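Local atomic coordinates of putative trimethylamine methyltransferase (Rhizobium meliloti, PDB entry 4YYC), a protein that probably acts as a methyltransferase of the trimethylamine methyltransferase family. Residues A[62-66]-A[290-295]; A[166-172]-A[492-497]. All coordinates share one frame; numbering follows the deposited sequence.

Contact 1: residues A[62-66]-A[290-295]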
ATOM      1  N   ILE A  62     -18.913   4.945 -17.813  1.00 23.28           N
ATOM      2  CA  ILE A  62     -19.082   3.573 -17.328  1.00 22.82           C
ATOM      3  C   ILE A  62     -20.553   3.298 -17.017  1.00 22.19           C
ATOM      4  O   ILE A  62     -21.072   2.251 -17.378  1.00 22.58           O
ATOM      5  CB  ILE A  62     -18.205   3.271 -16.105  1.00 22.24           C
ATOM      6  CG1 ILE A  62     -16.711   3.470 -16.428  1.00 23.23           C
ATOM      7  CG2 ILE A  62     -18.442   1.848 -15.617  1.00 21.41           C
ATOM      8  CD1 ILE A  62     -16.198   2.634 -17.574  1.00 23.81           C
ATOM      9  N   GLU A  63     -21.232   4.232 -16.369  1.00 22.41           N
ATOM     10  CA  GLU A  63     -22.653   4.066 -16.025  1.00 22.56           C
ATOM     11  C   GLU A  63     -23.517   3.924 -17.295  1.00 23.54           C
ATOM     12  O   GLU A  63     -24.363   3.048 -17.393  1.00 22.89           O
ATOM     13  CB  GLU A  63     -23.120   5.223 -15.122  1.00 23.22           C
ATOM     14  CG  GLU A  63     -22.508   5.155 -13.727  1.00 23.26           C
ATOM     15  CD  GLU A  63     -22.679   6.399 -12.882  1.00 24.45           C
ATOM     16  OE1 GLU A  63     -22.834   7.505 -13.439  1.00 25.97           O
ATOM     17  OE2 GLU A  63     -22.551   6.298 -11.649  1.00 24.53           O
ATOM     18  N   ARG A  64     -23.251   4.755 -18.290  1.00 24.50           N
ATOM     19  CA  ARG A  64     -23.978   4.691 -19.535  1.00 26.12           C
ATOM     20  C   ARG A  64     -23.736   3.357 -20.249  1.00 24.83           C
ATOM     21  O   ARG A  64     -24.678   2.700 -20.728  1.00 24.95           O
ATOM     22  CB  ARG A  64     -23.505   5.843 -20.434  1.00 28.46           C
ATOM     23  CG  ARG A  64     -24.330   6.141 -21.632  1.00 31.77           C
ATOM     24  CD  ARG A  64     -24.032   7.547 -22.148  1.00 33.89           C
ATOM     25  NE  ARG A  64     -22.616   7.828 -22.331  1.00 35.67           N
ATOM     26  CZ  ARG A  64     -21.894   8.764 -21.704  1.00 36.44           C
ATOM     27  NH1 ARG A  64     -22.412   9.599 -20.811  1.00 37.60           N
ATOM     28  NH2 ARG A  64     -20.615   8.884 -22.003  1.00 37.44           N
ATOM     29  N   ASN A  65     -22.476   2.941 -20.302  1.00 24.17           N
ATOM     30  CA  ASN A  65     -22.122   1.687 -20.939  1.00 23.66           C
ATOM     31  C   ASN A  65     -22.718   0.470 -20.223  1.00 22.70           C
ATOM     32  O   ASN A  65     -23.122  -0.500 -20.875  1.00 22.62           O
ATOM     33  CB  ASN A  65     -20.584   1.552 -21.070  1.00 23.97           C
ATOM     34  CG  ASN A  65     -20.011   2.462 -22.142  1.00 25.10           C
ATOM     35  OD1 ASN A  65     -20.735   3.201 -22.814  1.00 26.52           O
ATOM     36  ND2 ASN A  65     -18.669   2.410 -22.316  1.00 25.26           N
ATOM     37  N   ALA A  66     -22.797   0.510 -18.896  1.00 21.70           N
ATOM     38  CA  ALA A  66     -23.461  -0.581 -18.192  1.00 21.09           C
ATOM     39  C   ALA A  66     -24.933  -0.681 -18.502  1.00 21.89           C
ATOM     40  O   ALA A  66     -25.460  -1.760 -18.631  1.00 21.30           O
ATOM     41  CB  ALA A  66     -23.220  -0.484 -16.699  1.00 20.42           C
ATOM     42  N   LEU A 290     -14.993  -2.826 -15.237  1.00 18.70           N
ATOM     43  CA  LEU A 290     -15.923  -2.023 -14.446  1.00 19.18           C
ATOM     44  C   LEU A 290     -17.336  -2.008 -15.015  1.00 18.86           C
ATOM     45  O   LEU A 290     -18.305  -2.014 -14.282  1.00 18.77           O
ATOM     46  CB  LEU A 290     -15.471  -0.571 -14.320  1.00 20.41           C
ATOM     47  CG  LEU A 290     -14.363  -0.362 -13.312  1.00 21.39           C
ATOM     48  CD1 LEU A 290     -13.865   1.056 -13.411  1.00 22.97           C
ATOM     49  CD2 LEU A 290     -14.823  -0.686 -11.889  1.00 21.57           C
ATOM     50  N   THR A 291     -17.456  -1.876 -16.336  1.00 18.97           N
ATOM     51  CA  THR A 291     -18.744  -1.873 -16.967  1.00 19.51           C
ATOM     52  C   THR A 291     -19.479  -3.192 -16.680  1.00 18.60           C
ATOM     53  O   THR A 291     -20.670  -3.208 -16.348  1.00 18.49           O
ATOM     54  CB  THR A 291     -18.544  -1.684 -18.483  1.00 20.64           C
ATOM     55  OG1 THR A 291     -17.901  -0.418 -18.668  1.00 21.59           O
ATOM     56  CG2 THR A 291     -19.822  -1.723 -19.198  1.00 21.44           C
ATOM     57  N   GLN A 292     -18.769  -4.304 -16.861  1.00 18.45           N
ATOM     58  CA  GLN A 292     -19.401  -5.608 -16.612  1.00 18.33           C
ATOM     59  C   GLN A 292     -19.792  -5.775 -15.141  1.00 17.91           C
ATOM     60  O   GLN A 292     -20.872  -6.267 -14.821  1.00 17.55           O
ATOM     61  CB  GLN A 292     -18.503  -6.742 -17.039  1.00 18.88           C
ATOM     62  CG  GLN A 292     -19.250  -8.058 -17.189  1.00 19.12           C
ATOM     63  CD  GLN A 292     -18.240  -9.168 -17.426  1.00 19.63           C
ATOM     64  OE1 GLN A 292     -17.655  -9.231 -18.480  1.00 20.45           O
ATOM     65  NE2 GLN A 292     -18.010 -10.021 -16.427  1.00 18.86           N
ATOM     66  N   ILE A 293     -18.894  -5.384 -14.255  1.00 17.56           N
ATOM     67  CA  ILE A 293     -19.188  -5.406 -12.836  1.00 17.23           C
ATOM     68  C   ILE A 293     -20.461  -4.643 -12.491  1.00 16.88           C
ATOM     69  O   ILE A 293     -21.341  -5.147 -11.781  1.00 16.59           O
ATOM     70  CB  ILE A 293     -18.006  -4.854 -12.006  1.00 17.44           C
ATOM     71  CG1 ILE A 293     -16.880  -5.887 -11.988  1.00 17.97           C
ATOM     72  CG2 ILE A 293     -18.452  -4.534 -10.588  1.00 17.71           C
ATOM     73  CD1 ILE A 293     -15.560  -5.277 -11.509  1.00 18.53           C
ATOM     74  N   LEU A 294     -20.569  -3.426 -13.006  1.00 16.94           N
ATOM     75  CA  LEU A 294     -21.700  -2.585 -12.670  1.00 17.13           C
ATOM     76  C   LEU A 294     -22.993  -3.213 -13.202  1.00 17.14           C
ATOM     77  O   LEU A 294     -24.019  -3.198 -12.508  1.00 17.32           O
ATOM     78  CB  LEU A 294     -21.495  -1.147 -13.182  1.00 17.70           C
ATOM     79  CG  LEU A 294     -22.646  -0.178 -12.920  1.00 18.47           C
ATOM     80  CD1 LEU A 294     -22.950  -0.078 -11.427  1.00 18.54           C
ATOM     81  CD2 LEU A 294     -22.277   1.191 -13.507  1.00 19.06           C
ATOM     82  N   ALA A 295     -22.953  -3.781 -14.410  1.00 17.08           N
ATOM     83  CA  ALA A 295     -24.148  -4.466 -14.973  1.00 17.63           C
ATOM     84  C   ALA A 295     -24.575  -5.644 -14.105  1.00 17.32           C
ATOM     85  O   ALA A 295     -25.747  -5.770 -13.751  1.00 17.24           O
ATOM     86  CB  ALA A 295     -23.854  -4.919 -16.405  1.00 18.23           C
TER
HETATM   87  O   HOH W   1     -17.195   0.338 -21.103  1.00 28.23           O

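Contact 2: residues A[166-172]-A[492-497]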
ATOM      1  N   LYS A 166     -11.802 -18.632  16.642  1.00 15.65           N
ATOM      2  CA  LYS A 166     -11.149 -18.168  17.854  1.00 16.32           C
ATOM      3  C   LYS A 166     -10.173 -17.016  17.589  1.00 15.99           C
ATOM      4  O   LYS A 166     -10.179 -16.015  18.292  1.00 16.02           O
ATOM      5  CB  LYS A 166     -10.424 -19.317  18.572  1.00 17.03           C
ATOM      6  CG  LYS A 166     -11.344 -20.432  19.094  1.00 17.93           C
ATOM      7  CD  LYS A 166     -10.496 -21.548  19.686  1.00 19.22           C
ATOM      8  CE  LYS A 166     -11.359 -22.609  20.325  1.00 20.53           C
ATOM      9  NZ  LYS A 166     -10.609 -23.774  20.841  1.00 21.06           N
ATOM     10  N   LEU A 167      -9.322 -17.170  16.558  1.00 15.63           N
ATOM     11  CA  LEU A 167      -8.351 -16.126  16.258  1.00 15.74           C
ATOM     12  C   LEU A 167      -9.011 -14.846  15.790  1.00 15.29           C
ATOM     13  O   LEU A 167      -8.553 -13.739  16.137  1.00 15.44           O
ATOM     14  CB  LEU A 167      -7.370 -16.622  15.192  1.00 15.77           C
ATOM     15  CG  LEU A 167      -6.440 -17.782  15.615  1.00 16.24           C
ATOM     16  CD1 LEU A 167      -5.646 -18.193  14.394  1.00 16.77           C
ATOM     17  CD2 LEU A 167      -5.496 -17.424  16.731  1.00 16.59           C
ATOM     18  N   ALA A 168     -10.112 -14.978  15.052  1.00 14.76           N
ATOM     19  CA  ALA A 168     -10.874 -13.813  14.636  1.00 14.59           C
ATOM     20  C   ALA A 168     -11.552 -13.106  15.822  1.00 14.88           C
ATOM     21  O   ALA A 168     -11.615 -11.869  15.850  1.00 15.03           O
ATOM     22  CB  ALA A 168     -11.937 -14.195  13.618  1.00 14.64           C
ATOM     23  N   TYR A 169     -12.029 -13.887  16.792  1.00 15.28           N
ATOM     24  CA  TYR A 169     -12.604 -13.335  18.025  1.00 16.15           C
ATOM     25  C   TYR A 169     -11.553 -12.524  18.786  1.00 16.47           C
ATOM     26  O   TYR A 169     -11.835 -11.451  19.298  1.00 17.00           O
ATOM     27  CB  TYR A 169     -13.175 -14.472  18.885  1.00 17.20           C
ATOM     28  CG  TYR A 169     -13.575 -14.044  20.254  1.00 18.16           C
ATOM     29  CD1 TYR A 169     -14.716 -13.295  20.453  1.00 18.79           C
ATOM     30  CD2 TYR A 169     -12.760 -14.331  21.358  1.00 19.29           C
ATOM     31  CE1 TYR A 169     -15.105 -12.912  21.725  1.00 20.33           C
ATOM     32  CE2 TYR A 169     -13.142 -13.946  22.638  1.00 20.55           C
ATOM     33  CZ  TYR A 169     -14.304 -13.235  22.805  1.00 21.14           C
ATOM     34  OH  TYR A 169     -14.688 -12.824  24.049  1.00 23.40           O
HETATM   35  N   MSE A 170     -10.324 -13.041  18.848  1.00 16.45           N
HETATM   36  CA  MSE A 170      -9.257 -12.402  19.595  1.00 17.28           C
HETATM   37  C   MSE A 170      -8.602 -11.254  18.857  1.00 16.74           C
HETATM   38  O   MSE A 170      -8.151 -10.312  19.510  1.00 17.80           O
HETATM   39  CB  MSE A 170      -8.213 -13.418  19.992  1.00 17.99           C
HETATM   40  CG  MSE A 170      -8.771 -14.377  21.018  1.00 19.44           C
HETATM   41 SE   MSE A 170      -7.455 -15.720  21.613  1.00 21.02          SE
HETATM   42  CE  MSE A 170      -7.420 -16.919  20.103  1.00 21.48           C
ATOM     43  N   ALA A 171      -8.494 -11.309  17.536  1.00 15.89           N
ATOM     44  CA  ALA A 171      -7.794 -10.274  16.738  1.00 15.79           C
ATOM     45  C   ALA A 171      -8.506  -8.922  16.980  1.00 16.14           C
ATOM     46  O   ALA A 171      -9.694  -8.788  16.665  1.00 15.83           O
ATOM     47  CB  ALA A 171      -7.853 -10.607  15.285  1.00 15.58           C
ATOM     48  N   PRO A 172      -7.778  -7.900  17.470  1.00 16.73           N
ATOM     49  CA  PRO A 172      -8.517  -6.710  17.914  1.00 17.37           C
ATOM     50  C   PRO A 172      -9.193  -5.923  16.782  1.00 16.86           C
ATOM     51  O   PRO A 172     -10.220  -5.289  17.022  1.00 17.48           O
ATOM     52  CB  PRO A 172      -7.454  -5.829  18.570  1.00 18.31           C
ATOM     53  CG  PRO A 172      -6.323  -6.705  18.835  1.00 18.98           C
ATOM     54  CD  PRO A 172      -6.417  -7.950  18.015  1.00 17.49           C
ATOM     55  N   TRP A 492      -2.093 -17.250  21.565  1.00 18.73           N
ATOM     56  CA  TRP A 492      -3.483 -16.810  21.579  1.00 18.67           C
ATOM     57  C   TRP A 492      -4.440 -17.987  21.785  1.00 18.94           C
ATOM     58  O   TRP A 492      -5.394 -17.897  22.581  1.00 19.77           O
ATOM     59  CB  TRP A 492      -3.846 -16.078  20.297  1.00 17.81           C
ATOM     60  CG  TRP A 492      -3.376 -14.680  20.177  1.00 17.70           C
ATOM     61  CD1 TRP A 492      -2.406 -14.049  20.896  1.00 18.45           C
ATOM     62  CD2 TRP A 492      -3.843 -13.732  19.212  1.00 17.48           C
ATOM     63  NE1 TRP A 492      -2.228 -12.757  20.414  1.00 18.66           N
ATOM     64  CE2 TRP A 492      -3.118 -12.543  19.397  1.00 17.67           C
ATOM     65  CE3 TRP A 492      -4.833 -13.771  18.213  1.00 17.15           C
ATOM     66  CZ2 TRP A 492      -3.349 -11.401  18.620  1.00 17.79           C
ATOM     67  CZ3 TRP A 492      -5.038 -12.654  17.442  1.00 17.00           C
ATOM     68  CH2 TRP A 492      -4.308 -11.489  17.661  1.00 17.48           C
ATOM     69  N   LEU A 493      -4.184 -19.090  21.098  1.00 18.60           N
ATOM     70  CA  LEU A 493      -5.108 -20.231  21.179  1.00 19.36           C
ATOM     71  C   LEU A 493      -5.042 -20.885  22.562  1.00 21.15           C
ATOM     72  O   LEU A 493      -6.076 -21.351  23.076  1.00 21.68           O
ATOM     73  CB  LEU A 493      -4.817 -21.229  20.088  1.00 19.02           C
ATOM     74  CG  LEU A 493      -5.267 -20.802  18.693  1.00 18.61           C
ATOM     75  CD1 LEU A 493      -4.692 -21.765  17.674  1.00 19.09           C
ATOM     76  CD2 LEU A 493      -6.791 -20.734  18.568  1.00 18.59           C
ATOM     77  N   GLU A 494      -3.869 -20.864  23.178  1.00 22.67           N
ATOM     78  CA  GLU A 494      -3.731 -21.343  24.566  1.00 25.05           C
ATOM     79  C   GLU A 494      -4.481 -20.500  25.574  1.00 26.81           C
ATOM     80  O   GLU A 494      -5.027 -21.053  26.531  1.00 28.40           O
ATOM     81  CB  GLU A 494      -2.253 -21.452  24.972  1.00 26.26           C
ATOM     82  CG  GLU A 494      -1.620 -22.648  24.328  1.00 27.33           C
ATOM     83  N   HIS A 495      -4.529 -19.184  25.368  1.00 26.99           N
ATOM     84  CA  HIS A 495      -5.175 -18.284  26.300  1.00 29.07           C
ATOM     85  C   HIS A 495      -6.618 -17.960  26.046  1.00 26.76           C
ATOM     86  O   HIS A 495      -7.263 -17.367  26.891  1.00 27.26           O
ATOM     87  CB  HIS A 495      -4.314 -17.048  26.484  1.00 32.58           C
ATOM     88  CG  HIS A 495      -3.017 -17.391  27.157  1.00 36.23           C
ATOM     89  ND1 HIS A 495      -1.863 -17.660  26.450  1.00 37.52           N
ATOM     90  CD2 HIS A 495      -2.731 -17.657  28.456  1.00 39.79           C
ATOM     91  CE1 HIS A 495      -0.899 -17.990  27.292  1.00 39.84           C
ATOM     92  NE2 HIS A 495      -1.397 -17.990  28.517  1.00 41.27           N
ATOM     93  N   TYR A 496      -7.121 -18.398  24.907  1.00 24.34           N
ATOM     94  CA  TYR A 496      -8.502 -18.170  24.526  1.00 23.13           C
ATOM     95  C   TYR A 496      -9.502 -18.619  25.588  1.00 24.64           C
ATOM     96  O   TYR A 496      -9.353 -19.690  26.191  1.00 24.80           O
ATOM     97  CB  TYR A 496      -8.775 -18.928  23.223  1.00 21.36           C
ATOM     98  CG  TYR A 496     -10.215 -18.943  22.829  1.00 20.41           C
ATOM     99  CD1 TYR A 496     -10.767 -17.914  22.104  1.00 19.75           C
ATOM    100  CD2 TYR A 496     -11.023 -20.022  23.158  1.00 20.71           C
ATOM    101  CE1 TYR A 496     -12.105 -17.940  21.718  1.00 19.30           C
ATOM    102  CE2 TYR A 496     -12.347 -20.056  22.792  1.00 20.02           C
ATOM    103  CZ  TYR A 496     -12.885 -19.009  22.066  1.00 19.57           C
ATOM    104  OH  TYR A 496     -14.201 -19.048  21.684  1.00 19.22           O
ATOM    105  N   GLU A 497     -10.502 -17.774  25.817  1.00 25.35           N
ATOM    106  CA  GLU A 497     -11.670 -18.120  26.633  1.00 27.36           C
ATOM    107  C   GLU A 497     -12.896 -17.790  25.828  1.00 25.07           C
ATOM    108  O   GLU A 497     -13.012 -16.681  25.331  1.00 23.94           O
ATOM    109  CB  GLU A 497     -11.689 -17.282  27.882  1.00 31.41           C
ATOM    110  CG  GLU A 497     -10.596 -17.670  28.845  1.00 35.24           C
ATOM    111  CD  GLU A 497     -10.716 -16.962  30.180  1.00 39.81           C
ATOM    112  OE1 GLU A 497     -11.865 -16.716  30.641  1.00 44.95           O
ATOM    113  OE2 GLU A 497      -9.662 -16.642  30.758  1.00 43.40           O
TER
HETATM  114  O   HOH W   2      -8.015 -22.909  21.949  1.00 30.50           O
HETATM  115  O   HOH W   3     -13.794 -14.165  26.068  1.00 35.03           O

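Contact 1: residues A[62-66]-A[290-295]
Leu294 comes up against Ala66 and the backbone of Glu63, one turn earlier, and its carbons can be followed outward one by one. Leu294 CB lies 4.0 Å from Ala66 CB, and CG is slightly closer to the same methyl. Leu294 CD2 is 3.7 Å from Ala66 CB. The same leucine methyl, CD2, is 3.8 Å from Glu63 CA. This course follows from a first torsion that sets CG anti to the backbone N (chi1 178°); chi2 of 58° then turns CD1 aside and leaves CD2 extended, roughly anti to CA, toward Ala66 and Glu63. Ala66 is small enough for the backbones to come close here: its CA is 5.0 Å from Thr291 CA, and its CB also touches Thr291 O.

The two segments belong to helix 56-73 and helix 286-307, whose local axes approach to 8.5 Å with a signed crossing angle of -60°. Helix 286-307 links the parallel neighbours 269-277 and 313-322 in a beta-alpha-beta crossover, as in the TIM barrel known for this family. Leu294 touches Phe315 of strand 313-322 as well as Ala66, and helix 56-73 packs on the outside of that barrel helix.

Thr291 divides its branches between two kinds of neighbour. CG2 sits against the backbone of Asn65 and Ala66, 3.7 Å from Ala66 N, whereas OG1 lies beside the CD1 and CG2 methyls of Ile62. No direct hydrogen bond joins the segments; instead a water accepts from Asn65 ND2 and donates to Thr291 OG1 at 2.6 Å. Thr291 OG1 is also bonded to Ala287 O, and Asn65 ND2 to Gln431 of the second subunit, so the bridging water lies close to the subunit interface. On the other flank, Glu63 crosses Leu294 obliquely, its CG 4.0 Å from Leu294 CD2, while its carboxylate forms a salt bridge with Arg349.

Contact 2: residues A[166-172]-A[492-497]
Tyr496 swings its ring under Lys166 through a first torsion of 171°, while Lys166, extended beyond CG, runs across that ring at about a right angle. Lys166 CG makes a CH-pi contact, 3.7 Å from the Tyr496 ring centroid and 12° off the normal; farther out, its NZ reaches Leu493 O through a water. Met170, a selenomethionine, extends through its second torsion to put SE at the edge of the Tyr496 ring, a Met-aromatic contact, and 3.2 Å from Trp492 O; the bend at the third torsion turns CE to 3.7 Å from Trp492 CB. The end of helix 481-495 and the turn after it thus pack on the end of helix 158-170, with Trp492 also touching Met408 and Gln411 of helix 404-420. The Trp492 indole meets Leu167, with CE3 4.0 Å from Leu167 CD2, and Ala171, whose CA is 3.7 Å from CZ3. Tyr496 OH is hydrogen-bonded to Tyr203 O. With an alanine here, the ring beneath Lys166 is gone, which would probably leave the lysine's methylenes freer to move and Tyr203 O without its hydroxyl partner. Tyr169 CD2 touches Tyr496 CE1, and a water joins Tyr169 OH to Glu497 O.

Overall arrangement
From the N terminus, helix 56-73 supplies the first half of contact 1 and helix 158-170 the first half of contact 2. Contact 1 closes next, when helix 286-307 returns to 62-66 after 223 intervening residues; contact 2 closes last, when the end of helix 481-495 reaches 166-172 after 319. Since 166-172 falls within the first loop and 492-497 beyond it, the two closures cross. They lie on opposite sides of the chain's centre, with centres 42 Å apart and nearest atoms about 27 Å apart. One ties the N-terminal helix to a barrel helix; the other brings a C-terminal helix to the end of helix 158-170.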